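Local coordinates for methyltransferase-like protein (Saccharopolyspora spinosa, PDB 4PNE) that catalyses the [4+2] cycloaddition of spinosyn biosynthesis as a standalone cyclase built on an S-adenosylmethionine-dependent methyltransferase-like fold, at residues A[62-73]-A[243-254]; A[183-191]-A[294-302]. All coordinates share one frame; numbering follows the deposited sequence.

Contact 1 of 2, residues A[62-73]-A[243-254]; sequences HGYWENDGRASW and VSSRTRYFMPQF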
loop_
_atom_site.group_PDB
_atom_site.type_symbol
_atom_site.label_atom_id
_atom_site.label_comp_id
_atom_site.label_asym_id
_atom_site.label_seq_id
_atom_site.Cartn_x
_atom_site.Cartn_y
_atom_site.Cartn_z
ATOM N N HIS A 62 -3.659 2.436 5.947
ATOM C CA HIS A 62 -4.012 3.022 7.244
ATOM C C HIS A 62 -4.178 4.532 7.157
ATOM O O HIS A 62 -3.536 5.202 6.327
ATOM C CB HIS A 62 -2.929 2.705 8.268
ATOM C CG HIS A 62 -3.060 1.352 8.894
ATOM N ND1 HIS A 62 -3.484 0.233 8.206
ATOM C CD2 HIS A 62 -2.800 0.942 10.155
ATOM C CE1 HIS A 62 -3.523 -0.795 9.033
ATOM N NE2 HIS A 62 -3.096 -0.398 10.220
ATOM N N GLY A 63 -4.989 5.084 8.036
ATOM C CA GLY A 63 -5.096 6.522 8.159
ATOM C C GLY A 63 -3.999 7.088 9.044
ATOM O O GLY A 63 -3.452 6.392 9.913
ATOM N N TYR A 64 -3.747 8.375 8.859
ATOM C CA TYR A 64 -2.811 9.154 9.664
ATOM C C TYR A 64 -3.573 10.334 10.248
ATOM O O TYR A 64 -4.163 11.135 9.515
ATOM C CB TYR A 64 -1.637 9.614 8.787
ATOM C CG TYR A 64 -0.592 10.506 9.396
ATOM C CD1 TYR A 64 -0.844 11.846 9.631
ATOM C CD2 TYR A 64 0.657 10.014 9.703
ATOM C CE1 TYR A 64 0.118 12.672 10.160
ATOM C CE2 TYR A 64 1.645 10.830 10.235
ATOM C CZ TYR A 64 1.365 12.159 10.468
ATOM O OH TYR A 64 2.337 12.974 10.989
ATOM N N TRP A 65 -3.603 10.401 11.580
ATOM C CA TRP A 65 -4.330 11.424 12.298
ATOM C C TRP A 65 -3.393 12.427 12.955
ATOM O O TRP A 65 -2.309 12.088 13.410
ATOM C CB TRP A 65 -5.209 10.794 13.373
ATOM C CG TRP A 65 -6.475 10.195 12.903
ATOM C CD1 TRP A 65 -7.696 10.781 12.923
ATOM C CD2 TRP A 65 -6.670 8.863 12.391
ATOM N NE1 TRP A 65 -8.650 9.911 12.457
ATOM C CE2 TRP A 65 -8.050 8.718 12.134
ATOM C CE3 TRP A 65 -5.824 7.779 12.144
ATOM C CZ2 TRP A 65 -8.594 7.552 11.612
ATOM C CZ3 TRP A 65 -6.368 6.611 11.625
ATOM C CH2 TRP A 65 -7.747 6.493 11.400
ATOM N N GLU A 66 -3.863 13.666 13.028
ATOM C CA GLU A 66 -3.156 14.748 13.714
ATOM C C GLU A 66 -3.549 14.926 15.179
ATOM O O GLU A 66 -2.837 15.567 15.954
ATOM C CB GLU A 66 -3.395 16.054 12.979
ATOM C CG GLU A 66 -3.015 16.004 11.513
ATOM C CD GLU A 66 -1.516 15.974 11.301
ATOM O OE1 GLU A 66 -0.760 16.025 12.297
ATOM O OE2 GLU A 66 -1.085 15.892 10.126
ATOM N N ASN A 67 -4.663 14.337 15.569
ATOM C CA ASN A 67 -5.172 14.426 16.930
ATOM C C ASN A 67 -5.714 13.077 17.371
ATOM O O ASN A 67 -5.270 12.045 16.873
ATOM C CB ASN A 67 -6.246 15.506 17.013
ATOM C CG ASN A 67 -7.414 15.232 16.085
ATOM O OD1 ASN A 67 -7.542 14.132 15.543
ATOM N ND2 ASN A 67 -8.286 16.223 15.923
ATOM N N ASP A 68 -6.689 13.064 18.282
ATOM C CA ASP A 68 -7.117 11.815 18.901
ATOM C C ASP A 68 -8.195 11.098 18.101
ATOM O O ASP A 68 -9.251 10.794 18.648
ATOM C CB ASP A 68 -7.608 12.064 20.342
ATOM C CG ASP A 68 -8.722 13.105 20.423
ATOM O OD1 ASP A 68 -8.822 13.969 19.515
ATOM O OD2 ASP A 68 -9.472 13.082 21.429
ATOM N N GLY A 69 -7.930 10.870 16.809
ATOM C CA GLY A 69 -8.764 9.999 15.991
ATOM C C GLY A 69 -10.052 10.579 15.458
ATOM O O GLY A 69 -10.957 9.825 15.091
ATOM N N ARG A 70 -10.173 11.906 15.428
ATOM C CA ARG A 70 -11.454 12.553 15.121
ATOM C C ARG A 70 -11.915 12.324 13.661
ATOM O O ARG A 70 -13.070 11.954 13.409
ATOM C CB ARG A 70 -11.356 14.055 15.416
ATOM C CG ARG A 70 -10.950 14.365 16.870
ATOM C CD ARG A 70 -12.033 14.057 17.898
ATOM N NE ARG A 70 -13.190 14.945 17.794
ATOM C CZ ARG A 70 -13.303 16.112 18.427
ATOM N NH1 ARG A 70 -12.342 16.543 19.243
ATOM N NH2 ARG A 70 -14.397 16.846 18.263
ATOM N N ALA A 71 -11.007 12.535 12.710
ATOM C CA ALA A 71 -11.331 12.363 11.286
ATOM C C ALA A 71 -11.758 10.941 10.975
ATOM O O ALA A 71 -11.338 10.014 11.641
ATOM C CB ALA A 71 -10.142 12.738 10.434
ATOM N N SER A 72 -12.585 10.777 9.946
ATOM C CA SER A 72 -12.906 9.453 9.430
ATOM C C SER A 72 -11.666 8.744 8.938
ATOM O O SER A 72 -10.696 9.421 8.515
ATOM C CB SER A 72 -13.886 9.560 8.275
ATOM O OG SER A 72 -13.275 10.151 7.136
ATOM N N TRP A 73 -11.674 7.409 8.914
ATOM C CA TRP A 73 -10.505 6.713 8.428
ATOM C C TRP A 73 -10.235 7.061 6.962
ATOM O O TRP A 73 -9.079 7.184 6.574
ATOM C CB TRP A 73 -10.593 5.196 8.609
ATOM C CG TRP A 73 -11.563 4.449 7.751
ATOM C CD1 TRP A 73 -12.819 4.094 8.081
ATOM C CD2 TRP A 73 -11.322 3.917 6.433
ATOM N NE1 TRP A 73 -13.404 3.387 7.040
ATOM C CE2 TRP A 73 -12.500 3.277 6.020
ATOM C CE3 TRP A 73 -10.238 3.959 5.559
ATOM C CZ2 TRP A 73 -12.613 2.651 4.778
ATOM C CZ3 TRP A 73 -10.364 3.345 4.322
ATOM C CH2 TRP A 73 -11.539 2.713 3.944
ATOM N N VAL A 243 5.488 6.499 12.619
ATOM C CA VAL A 243 4.270 7.285 12.804
ATOM C C VAL A 243 3.184 6.408 13.471
ATOM O O VAL A 243 2.002 6.614 13.295
ATOM C CB VAL A 243 3.766 7.888 11.463
ATOM C CG1 VAL A 243 4.839 8.814 10.836
ATOM C CG2 VAL A 243 3.374 6.806 10.419
ATOM N N SER A 244 3.622 5.407 14.209
ATOM C CA SER A 244 2.694 4.516 14.890
ATOM C C SER A 244 1.696 5.277 15.769
ATOM O O SER A 244 0.537 4.873 15.873
ATOM C CB SER A 244 3.444 3.527 15.763
ATOM O OG SER A 244 4.422 2.858 15.026
ATOM N N SER A 245 2.133 6.351 16.434
ATOM C CA SER A 245 1.235 7.129 17.283
ATOM C C SER A 245 0.110 7.846 16.519
ATOM O O SER A 245 -0.933 8.182 17.115
ATOM C CB SER A 245 2.013 8.181 18.085
ATOM O OG SER A 245 2.614 9.138 17.250
ATOM N N ARG A 246 0.328 8.072 15.222
ATOM C CA ARG A 246 -0.639 8.752 14.360
ATOM C C ARG A 246 -1.603 7.788 13.691
ATOM O O ARG A 246 -2.648 8.194 13.243
ATOM C CB ARG A 246 0.087 9.538 13.276
ATOM C CG ARG A 246 1.253 10.339 13.766
ATOM C CD ARG A 246 0.892 11.299 14.878
ATOM N NE ARG A 246 1.830 12.413 14.884
ATOM C CZ ARG A 246 1.609 13.598 14.329
ATOM N NH1 ARG A 246 0.458 13.870 13.725
ATOM N NH2 ARG A 246 2.557 14.524 14.398
ATOM N N THR A 247 -1.233 6.523 13.567
ATOM C CA THR A 247 -2.054 5.593 12.793
ATOM C C THR A 247 -2.834 4.637 13.677
ATOM O O THR A 247 -3.590 3.798 13.178
ATOM C CB THR A 247 -1.201 4.770 11.841
ATOM O OG1 THR A 247 -0.274 4.016 12.610
ATOM C CG2 THR A 247 -0.447 5.644 10.868
ATOM N N ARG A 248 -2.661 4.728 14.986
ATOM C CA ARG A 248 -3.193 3.685 15.868
ATOM C C ARG A 248 -4.709 3.668 15.902
ATOM O O ARG A 248 -5.314 2.704 16.382
ATOM C CB ARG A 248 -2.657 3.862 17.294
ATOM C CG ARG A 248 -3.096 5.141 17.958
ATOM C CD ARG A 248 -2.421 5.252 19.321
ATOM N NE ARG A 248 -2.949 6.323 20.152
ATOM C CZ ARG A 248 -4.132 6.342 20.767
ATOM N NH1 ARG A 248 -4.995 5.340 20.657
ATOM N NH2 ARG A 248 -4.449 7.399 21.504
ATOM N N TYR A 249 -5.315 4.763 15.470
ATOM C CA TYR A 249 -6.766 4.843 15.414
ATOM C C TYR A 249 -7.354 3.994 14.317
ATOM O O TYR A 249 -8.564 3.689 14.347
ATOM C CB TYR A 249 -7.196 6.290 15.245
ATOM C CG TYR A 249 -6.610 7.148 16.344
ATOM C CD1 TYR A 249 -5.453 7.896 16.142
ATOM C CD2 TYR A 249 -7.187 7.164 17.604
ATOM C CE1 TYR A 249 -4.904 8.644 17.163
ATOM C CE2 TYR A 249 -6.648 7.906 18.619
ATOM C CZ TYR A 249 -5.512 8.641 18.400
ATOM O OH TYR A 249 -5.003 9.372 19.452
ATOM N N PHE A 250 -6.535 3.565 13.356
ATOM C CA PHE A 250 -7.107 2.911 12.185
ATOM C C PHE A 250 -7.818 1.597 12.483
ATOM O O PHE A 250 -8.995 1.428 12.094
ATOM C CB PHE A 250 -6.057 2.657 11.078
ATOM C CG PHE A 250 -6.659 1.981 9.868
ATOM C CD1 PHE A 250 -6.511 0.625 9.691
ATOM C CD2 PHE A 250 -7.453 2.677 9.000
ATOM C CE1 PHE A 250 -7.132 -0.022 8.633
ATOM C CE2 PHE A 250 -8.082 2.032 7.963
ATOM C CZ PHE A 250 -7.910 0.692 7.788
ATOM N N MET A 251 -7.142 0.636 13.096
ATOM C CA MET A 251 -7.773 -0.677 13.252
ATOM C C MET A 251 -9.075 -0.588 14.056
ATOM O O MET A 251 -10.076 -1.172 13.640
ATOM C CB MET A 251 -6.841 -1.698 13.885
ATOM C CG MET A 251 -5.707 -2.153 12.990
ATOM S SD MET A 251 -6.220 -2.902 11.461
ATOM C CE MET A 251 -7.096 -4.367 12.014
ATOM N N PRO A 252 -9.101 0.143 15.167
ATOM C CA PRO A 252 -10.377 0.177 15.896
ATOM C C PRO A 252 -11.476 0.803 15.053
ATOM O O PRO A 252 -12.615 0.294 15.048
ATOM C CB PRO A 252 -10.068 1.044 17.133
ATOM C CG PRO A 252 -8.606 1.079 17.227
ATOM C CD PRO A 252 -8.025 0.847 15.883
ATOM N N GLN A 253 -11.164 1.868 14.320
ATOM C CA GLN A 253 -12.199 2.588 13.596
ATOM C C GLN A 253 -12.640 1.784 12.387
ATOM O O GLN A 253 -13.853 1.666 12.127
ATOM C CB GLN A 253 -11.747 3.990 13.175
ATOM C CG GLN A 253 -11.555 4.919 14.372
ATOM C CD GLN A 253 -11.508 6.408 14.036
ATOM O OE1 GLN A 253 -11.852 6.840 12.935
ATOM N NE2 GLN A 253 -11.075 7.204 15.013
ATOM N N PHE A 254 -11.704 1.186 11.664
ATOM C CA PHE A 254 -12.096 0.385 10.510
ATOM C C PHE A 254 -12.905 -0.840 10.941
ATOM O O PHE A 254 -13.887 -1.175 10.283
ATOM C CB PHE A 254 -10.873 -0.043 9.698
ATOM C CG PHE A 254 -11.225 -0.834 8.477
ATOM C CD1 PHE A 254 -11.672 -0.192 7.356
ATOM C CD2 PHE A 254 -11.135 -2.217 8.475
ATOM C CE1 PHE A 254 -12.054 -0.906 6.229
ATOM C CE2 PHE A 254 -11.507 -2.946 7.350
ATOM C CZ PHE A 254 -11.952 -2.294 6.239
HETATM O O HOH W 1 -13.430 9.103 13.428
HETATM O O HOH W 2 -13.576 6.308 10.994
#

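Contact 2 of 2, residues A[183-191]-A[294-302]; sequences ILRVLKPGG and ILTARKPVG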
loop_
_atom_site.group_PDB
_atom_site.type_symbol
_atom_site.label_atom_id
_atom_site.label_comp_id
_atom_site.label_asym_id
_atom_site.label_seq_id
_atom_site.Cartn_x
_atom_site.Cartn_y
_atom_site.Cartn_z
ATOM N N ILE A 183 12.190 -2.492 -8.429
ATOM C CA ILE A 183 11.882 -1.073 -8.316
ATOM C C ILE A 183 13.162 -0.256 -8.499
ATOM O O ILE A 183 13.168 0.764 -9.210
ATOM C CB ILE A 183 11.189 -0.713 -6.965
ATOM C CG1 ILE A 183 9.820 -1.370 -6.883
ATOM C CG2 ILE A 183 11.017 0.790 -6.856
ATOM C CD1 ILE A 183 9.222 -1.382 -5.512
ATOM N N LEU A 184 14.245 -0.686 -7.861
ATOM C CA LEU A 184 15.519 0.008 -8.014
ATOM C C LEU A 184 15.940 0.024 -9.473
ATOM O O LEU A 184 16.402 1.052 -9.961
ATOM C CB LEU A 184 16.596 -0.651 -7.161
ATOM C CG LEU A 184 17.941 0.085 -7.130
ATOM C CD1 LEU A 184 17.852 1.317 -6.282
ATOM C CD2 LEU A 184 18.998 -0.848 -6.547
ATOM N N ARG A 185 15.782 -1.111 -10.147
ATOM C CA ARG A 185 16.156 -1.233 -11.551
ATOM C C ARG A 185 15.414 -0.217 -12.428
ATOM O O ARG A 185 16.034 0.469 -13.266
ATOM C CB ARG A 185 15.866 -2.642 -12.083
ATOM C CG ARG A 185 16.345 -2.880 -13.536
ATOM C CD ARG A 185 16.108 -4.305 -14.018
ATOM N NE ARG A 185 14.679 -4.634 -14.079
ATOM C CZ ARG A 185 13.840 -4.171 -15.010
ATOM N NH1 ARG A 185 14.292 -3.371 -15.977
ATOM N NH2 ARG A 185 12.561 -4.534 -14.989
ATOM N N VAL A 186 14.093 -0.130 -12.279
ATOM C CA VAL A 186 13.303 0.710 -13.187
ATOM C C VAL A 186 13.249 2.186 -12.761
ATOM O O VAL A 186 12.824 3.016 -13.543
ATOM C CB VAL A 186 11.852 0.171 -13.362
ATOM C CG1 VAL A 186 11.861 -1.276 -13.803
ATOM C CG2 VAL A 186 11.066 0.311 -12.055
ATOM N N LEU A 187 13.691 2.531 -11.551
ATOM C CA LEU A 187 13.890 3.932 -11.203
ATOM C C LEU A 187 15.084 4.483 -11.962
ATOM O O LEU A 187 16.053 3.757 -12.185
ATOM C CB LEU A 187 14.139 4.123 -9.708
ATOM C CG LEU A 187 12.931 4.060 -8.789
ATOM C CD1 LEU A 187 13.389 3.998 -7.365
ATOM C CD2 LEU A 187 12.066 5.277 -8.983
ATOM N N LYS A 188 14.999 5.760 -12.306
ATOM C CA LYS A 188 16.131 6.506 -12.851
ATOM C C LYS A 188 17.111 6.779 -11.732
ATOM O O LYS A 188 16.740 6.781 -10.565
ATOM C CB LYS A 188 15.626 7.803 -13.495
ATOM C CG LYS A 188 14.745 7.564 -14.683
ATOM C CD LYS A 188 14.055 8.834 -15.159
ATOM C CE LYS A 188 13.150 8.550 -16.332
ATOM N NZ LYS A 188 12.285 9.729 -16.628
ATOM N N PRO A 189 18.387 7.028 -12.072
ATOM C CA PRO A 189 19.302 7.450 -11.009
ATOM C C PRO A 189 18.791 8.687 -10.295
ATOM O O PRO A 189 18.329 9.652 -10.943
ATOM C CB PRO A 189 20.612 7.748 -11.761
ATOM C CG PRO A 189 20.516 6.937 -13.006
ATOM C CD PRO A 189 19.052 6.898 -13.379
ATOM N N GLY A 190 18.835 8.635 -8.964
ATOM C CA GLY A 190 18.263 9.693 -8.159
ATOM C C GLY A 190 16.766 9.559 -7.909
ATOM O O GLY A 190 16.222 10.331 -7.148
ATOM N N GLY A 191 16.108 8.617 -8.580
ATOM C CA GLY A 191 14.681 8.401 -8.412
ATOM C C GLY A 191 14.311 8.027 -6.988
ATOM O O GLY A 191 15.011 7.255 -6.340
ATOM N N ILE A 294 6.787 5.268 7.598
ATOM C CA ILE A 294 6.930 5.931 6.325
ATOM C C ILE A 294 8.416 6.019 6.009
ATOM O O ILE A 294 9.189 6.562 6.809
ATOM C CB ILE A 294 6.308 7.354 6.316
ATOM C CG1 ILE A 294 4.845 7.309 6.772
ATOM C CG2 ILE A 294 6.432 7.975 4.931
ATOM C CD1 ILE A 294 4.251 8.724 6.964
ATOM N N LEU A 295 8.839 5.390 4.915
ATOM C CA LEU A 295 10.236 5.377 4.474
ATOM C C LEU A 295 10.394 6.083 3.124
ATOM O O LEU A 295 9.595 5.878 2.207
ATOM C CB LEU A 295 10.735 3.933 4.355
ATOM C CG LEU A 295 10.343 2.960 5.490
ATOM C CD1 LEU A 295 10.809 1.533 5.198
ATOM C CD2 LEU A 295 10.865 3.451 6.845
ATOM N N THR A 296 11.436 6.898 2.984
ATOM C CA THR A 296 11.813 7.505 1.711
ATOM C C THR A 296 13.221 7.035 1.401
ATOM O O THR A 296 14.124 7.074 2.244
ATOM C CB THR A 296 11.733 9.039 1.760
ATOM O OG1 THR A 296 10.469 9.424 2.318
ATOM C CG2 THR A 296 11.893 9.646 0.366
ATOM N N ALA A 297 13.397 6.542 0.187
ATOM C CA ALA A 297 14.651 5.997 -0.256
ATOM C C ALA A 297 14.882 6.447 -1.664
ATOM O O ALA A 297 13.943 6.907 -2.325
ATOM C CB ALA A 297 14.637 4.506 -0.181
ATOM N N ARG A 298 16.131 6.401 -2.130
ATOM C CA ARG A 298 16.377 6.767 -3.526
ATOM C C ARG A 298 17.461 5.907 -4.173
ATOM O O ARG A 298 18.333 5.342 -3.503
ATOM C CB ARG A 298 16.736 8.227 -3.640
ATOM C CG ARG A 298 18.151 8.510 -3.388
ATOM C CD ARG A 298 18.503 9.879 -3.883
ATOM N NE ARG A 298 19.663 10.299 -3.136
ATOM C CZ ARG A 298 20.215 11.492 -3.222
ATOM N NH1 ARG A 298 19.717 12.404 -4.054
ATOM N NH2 ARG A 298 21.267 11.750 -2.472
ATOM N N LYS A 299 17.370 5.800 -5.482
ATOM C CA LYS A 299 18.382 5.176 -6.288
ATOM C C LYS A 299 19.554 6.155 -6.313
ATOM O O LYS A 299 19.353 7.345 -6.539
ATOM C CB LYS A 299 17.868 4.906 -7.687
ATOM C CG LYS A 299 18.811 4.046 -8.560
ATOM C CD LYS A 299 18.211 3.724 -9.878
ATOM C CE LYS A 299 19.048 2.725 -10.659
ATOM N NZ LYS A 299 18.293 2.197 -11.786
ATOM N N PRO A 300 20.765 5.664 -6.026
ATOM C CA PRO A 300 21.937 6.546 -6.057
ATOM C C PRO A 300 22.031 7.291 -7.387
ATOM O O PRO A 300 21.649 6.756 -8.446
ATOM C CB PRO A 300 23.098 5.574 -5.848
ATOM C CG PRO A 300 22.534 4.462 -5.060
ATOM C CD PRO A 300 21.121 4.298 -5.601
ATOM N N VAL A 301 22.457 8.552 -7.331
ATOM C CA VAL A 301 22.592 9.347 -8.545
ATOM C C VAL A 301 23.703 8.779 -9.414
ATOM O O VAL A 301 24.615 8.091 -8.926
ATOM C CB VAL A 301 22.872 10.847 -8.244
ATOM C CG1 VAL A 301 21.799 11.447 -7.320
ATOM C CG2 VAL A 301 24.261 11.032 -7.666
ATOM N N GLY A 302 23.616 9.078 -10.708
ATOM C CA GLY A 302 24.538 8.552 -11.699
ATOM C C GLY A 302 23.977 8.686 -13.109
ATOM O O GLY A 302 23.809 7.695 -13.832
HETATM O O HOH W 3 17.618 12.474 -6.243
#

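Contact 1 of 2, residues A[62-73]-A[243-254]
The indole of W65 carries the CB of Y249 over one face, 3.6 Å from the centroid of its six-membered ring, and has the carbonyl O of R246 near its plane at the edge. Y249 also turns its ring edge to that indole, while its own face is covered by the CA of G69; G69 has positive phi, and a side chain there would run into the Y249 ring, so glycine suits the place. R246 lays CB over the Y64 ring, whose edge meets CG1 of V243. F250 packs one face against the CA of H62 and the other against the CB of F254. F254 meets the face of W73 edge-on, and F250 does so with an offset. With CG anti to the backbone N (chi1 -180°), F250 brings CD1 over the face of the H62 imidazole, 3.4 Å from H62 CE1, the two planes oblique at 31°.

Polar bonds join the two segments as well. W65 N donates to R246 O (2.9 Å), and R246 NH1 reaches E66 OE1 at 2.9 Å in a salt bridge, from above the carboxylate plane; R79 holds the other oxygen. Long, flat-ended Q253 sends NE2 to a lone pair of G69 O (2.6 Å), and its OE1 accepts from a water that also receives W73 N. H62, W73, F250 and F254 form an aromatic cluster, joining the loop that follows the ligand-binding I60 and H61, and the start of helix 73-88, to helix 250-260 of the methyltransferase-like fold.

Contact 2 of 2, residues A[183-191]-A[294-302]
L184, in the last turns of helix 176-186, puts CD1 against the aliphatic chain of K299, 3.7 Å from its CG, while its carbonyl O accepts the K299 ammonium (NZ to O 2.9 Å). The lysine spans this gap because CG stands anti to the backbone N (chi1 -171°) and the chain stays extended to its tip. L187, where the chain leaves the helix, offers its own O to the same NZ at 2.8 Å, almost straight off the end of the carbonyl, and its CB touches K299 CD. Carbonyls at and just past a helix C-terminus probably favour a positive charge, and N159 OD1 also accepts from NZ.

The chain then turns from helix 176-186 into strand 191-200 of the mixed sheet, beside antiparallel strand 290-298, as in Rossmann-like methyltransferases. K188 begins the type II turn that ends at G191. P189, rigid at the second position, rests CB 3.4 Å from G302 N. G190 follows with positive phi (84°), a conformation that favours glycine; its N donates to K299 O at 2.8 Å, and its O shares a water with R298 NH1, whose guanidinium also pairs with E236. G191 O receives K299 N at 2.9 Å.

Contacts 1 and 2 lie far apart, their centres about 29 Å from each other, yet strand 290-298 and strand 236-242 tie them together. V243, just past the end of strand 236-242, puts CG1 3.9 Å from CD1 of I294, so residues of 243-254 and 294-302 pack directly. In sequence the segments interleave: 183-191 lies between the two segments of contact 1, and 294-302 follows both. Contact 1 is the nearer to the S-adenosyl-L-homocysteine pocket: the side chain of W73 is about 8 Å from the bound ligand, and H62 is hydrogen-bonded to a malonate ion, probably from the crystallisation liquor. In contact 2, the side chain of R185 stays about 13 Å from the ligand.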